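Local coordinates for protein mannitol dehydrogenase (Pseudomonas fluorescens, PDB 1LJ8) that probably oxidises mannitol at its second carbon to fructose, and reverses that reaction, with bound NAD as the hydride carrier, at residues Asp69-Ala72 against Arg73-Ala77. Numbering follows the deposited sequence.
With NAD (nicotinamide-adenine-dinucleotide), chain B.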
loop_
_atom_site.group_PDB
_atom_site.type_symbol
_atom_site.label_atom_id
_atom_site.label_comp_id
_atom_site.label_asym_id
_atom_site.label_seq_id
_atom_site.Cartn_x
_atom_site.Cartn_y
_atom_site.Cartn_z
ATOM N N ASP A 69 9.454 5.413 12.097
ATOM C CA ASP A 69 10.375 5.646 10.985
ATOM C C ASP A 69 11.831 5.854 11.432
ATOM O O ASP A 69 12.744 5.816 10.616
ATOM C CB ASP A 69 9.922 6.877 10.185
ATOM C CG ASP A 69 8.537 6.683 9.575
ATOM O OD1 ASP A 69 8.224 5.522 9.209
ATOM O OD2 ASP A 69 7.771 7.649 9.465
ATOM N N ARG A 70 12.054 6.079 12.728
ATOM C CA ARG A 70 13.417 6.298 13.222
ATOM C C ARG A 70 14.298 5.083 12.979
ATOM O O ARG A 70 15.451 5.220 12.589
ATOM C CB ARG A 70 13.397 6.611 14.733
ATOM C CG ARG A 70 14.754 7.101 15.332
ATOM C CD ARG A 70 14.572 7.267 16.855
ATOM N NE ARG A 70 13.294 7.933 17.063
ATOM C CZ ARG A 70 12.426 7.676 18.044
ATOM N NH1 ARG A 70 12.697 6.752 18.978
ATOM N NH2 ARG A 70 11.234 8.286 18.032
ATOM N N LYS A 71 13.759 3.900 13.217
ATOM C CA LYS A 71 14.546 2.679 13.007
ATOM C C LYS A 71 14.930 2.548 11.536
ATOM O O LYS A 71 16.062 2.194 11.247
ATOM C CB LYS A 71 13.779 1.429 13.437
ATOM C CG LYS A 71 14.628 0.139 13.290
ATOM C CD LYS A 71 14.006 -1.067 13.979
ATOM C CE LYS A 71 15.067 -2.196 14.168
ATOM N NZ LYS A 71 15.667 -2.639 12.859
ATOM N N ALA A 72 14.005 2.835 10.614
ATOM C CA ALA A 72 14.334 2.765 9.175
ATOM C C ALA A 72 15.499 3.746 8.843
ATOM O O ALA A 72 16.461 3.409 8.162
ATOM C CB ALA A 72 13.080 3.156 8.338
ATOM N N ARG A 73 15.388 4.981 9.334
ATOM C CA ARG A 73 16.402 5.979 9.068
ATOM C C ARG A 73 17.764 5.516 9.615
ATOM O O ARG A 73 18.772 5.598 8.921
ATOM C CB ARG A 73 15.954 7.326 9.727
ATOM C CG ARG A 73 16.760 8.569 9.300
ATOM C CD ARG A 73 18.147 8.668 10.025
ATOM N NE ARG A 73 18.037 8.521 11.487
ATOM C CZ ARG A 73 17.676 9.502 12.316
ATOM N NH1 ARG A 73 17.391 10.720 11.841
ATOM N NH2 ARG A 73 17.581 9.273 13.631
ATOM N N ASP A 74 17.784 5.049 10.869
ATOM C CA ASP A 74 19.038 4.616 11.481
ATOM C C ASP A 74 19.644 3.425 10.738
ATOM O O ASP A 74 20.845 3.417 10.471
ATOM C CB ASP A 74 18.824 4.231 12.946
ATOM C CG ASP A 74 18.508 5.436 13.843
ATOM O OD1 ASP A 74 18.701 6.583 13.410
ATOM O OD2 ASP A 74 18.091 5.193 15.000
ATOM N N ASP A 75 18.805 2.462 10.353
ATOM C CA ASP A 75 19.297 1.268 9.660
ATOM C C ASP A 75 19.882 1.661 8.319
ATOM O O ASP A 75 20.962 1.161 7.939
ATOM C CB ASP A 75 18.184 0.225 9.443
ATOM C CG ASP A 75 17.815 -0.552 10.736
ATOM O OD1 ASP A 75 18.559 -0.499 11.734
ATOM O OD2 ASP A 75 16.772 -1.232 10.722
ATOM N N LEU A 76 19.180 2.535 7.581
ATOM C CA LEU A 76 19.702 2.944 6.292
ATOM C C LEU A 76 20.957 3.829 6.465
ATOM O O LEU A 76 21.935 3.660 5.741
ATOM C CB LEU A 76 18.650 3.715 5.467
ATOM C CG LEU A 76 17.462 2.905 4.964
ATOM C CD1 LEU A 76 16.492 3.847 4.254
ATOM C CD2 LEU A 76 17.947 1.791 4.026
ATOM N N ALA A 77 20.925 4.776 7.410
ATOM C CA ALA A 77 22.084 5.664 7.600
ATOM C C ALA A 77 23.325 4.857 7.943
ATOM O O ALA A 77 24.430 5.227 7.544
ATOM C CB ALA A 77 21.813 6.684 8.687
HETATM P PA NAD B . 5.484 -0.463 5.484
HETATM O O1A NAD B . 4.786 -0.853 6.682
HETATM O O2A NAD B . 6.824 -0.999 5.111
HETATM O O5B NAD B . 5.668 1.122 5.445
HETATM C C5B NAD B . 4.503 1.990 5.608
HETATM C C4B NAD B . 5.187 3.372 5.648
HETATM O O4B NAD B . 4.098 4.379 5.759
HETATM C C3B NAD B . 6.047 3.678 6.925
HETATM O O3B NAD B . 7.134 4.513 6.486
HETATM C C2B NAD B . 5.055 4.399 7.848
HETATM O O2B NAD B . 5.691 5.205 8.833
HETATM C C1B NAD B . 4.317 5.269 6.848
HETATM N N9A NAD B . 3.040 5.748 7.272
HETATM C C8A NAD B . 1.963 5.098 7.840
HETATM N N7A NAD B . 0.943 5.900 8.048
HETATM C C5A NAD B . 1.385 7.132 7.590
HETATM C C6A NAD B . 0.706 8.355 7.549
HETATM N N6A NAD B . -0.550 8.565 7.946
HETATM N N1A NAD B . 1.388 9.457 7.052
HETATM C C2A NAD B . 2.702 9.353 6.597
HETATM N N3A NAD B . 3.388 8.145 6.608
HETATM C C4A NAD B . 2.672 7.061 7.124
HETATM O O3 NAD B . 4.462 -0.718 4.297
HETATM P PN NAD B . 4.697 -1.010 2.734
HETATM O O1N NAD B . 4.726 -2.460 2.519
HETATM O O2N NAD B . 5.869 -0.234 2.319
HETATM O O5D NAD B . 3.354 -0.495 2.088
HETATM C C5D NAD B . 3.097 0.902 2.142
HETATM C C4D NAD B . 2.035 1.148 1.163
HETATM O O4D NAD B . 2.451 0.999 -0.210
HETATM C C3D NAD B . 0.702 0.325 1.284
HETATM O O3D NAD B . -0.126 0.785 2.347
HETATM C C2D NAD B . 0.113 0.407 -0.110
HETATM O O2D NAD B . -0.714 1.554 -0.258
HETATM C C1D NAD B . 1.367 0.467 -1.020
HETATM N N1N NAD B . 1.744 -0.826 -1.624
HETATM C C2N NAD B . 2.360 -1.890 -0.940
HETATM C C3N NAD B . 2.561 -3.061 -1.624
HETATM C C7N NAD B . 3.201 -4.248 -0.878
HETATM O O7N NAD B . 3.182 -5.347 -1.451
HETATM N N7N NAD B . 3.672 -4.116 0.344
HETATM C C4N NAD B . 2.127 -3.213 -3.029
HETATM C C5N NAD B . 1.539 -2.090 -3.686
HETATM C C6N NAD B . 1.331 -0.864 -2.993
HETATM O O HOH W 1 18.791 -2.892 13.059
#
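The Lys-71 chain leaves with CG opposite the backbone N (chi1 -177°) and stays extended until chi4 bends NZ over, which brings it onto the Asp-75 carboxylate one helical turn on. Lys-71 NZ lies 2.8 Å from Asp-75 OD2, a salt bridge taken on the syn lone pair, and a water joins NZ to Asp-75 OD1. The long, flexible lysine suits this i to i+4 span, and the short aspartate keeps its carboxylate close to the helix. With an alanine in place of Asp-75, the Lys-71 ammonium would probably lose its charged mate and be set free to turn. Backbone i to i+4 bonds such as Asp-74 N to Arg-70 O (2.9 Å) run alongside. Bends at chi2 and chi3 curl the Arg-73 guanidinium over the adjacent Asp-74 in a side-on salt bridge, NE (2.8 Å) and NH2 (2.9 Å) both gripping Asp-74 OD1, which lies in the guanidinium plane; Arg-73 NH1 also pairs with Asp-110, and Arg-70 with Glu-109. Near the start of the helix, Asp-69 OD2 accepts from Arg-66 N, fixing the carboxylate, while OD1 takes both adenosine ribose hydroxyls of NAD, the role of the acid that NAD-dependent Rossmann folds carry at the end of their second strand, here placed just beyond it.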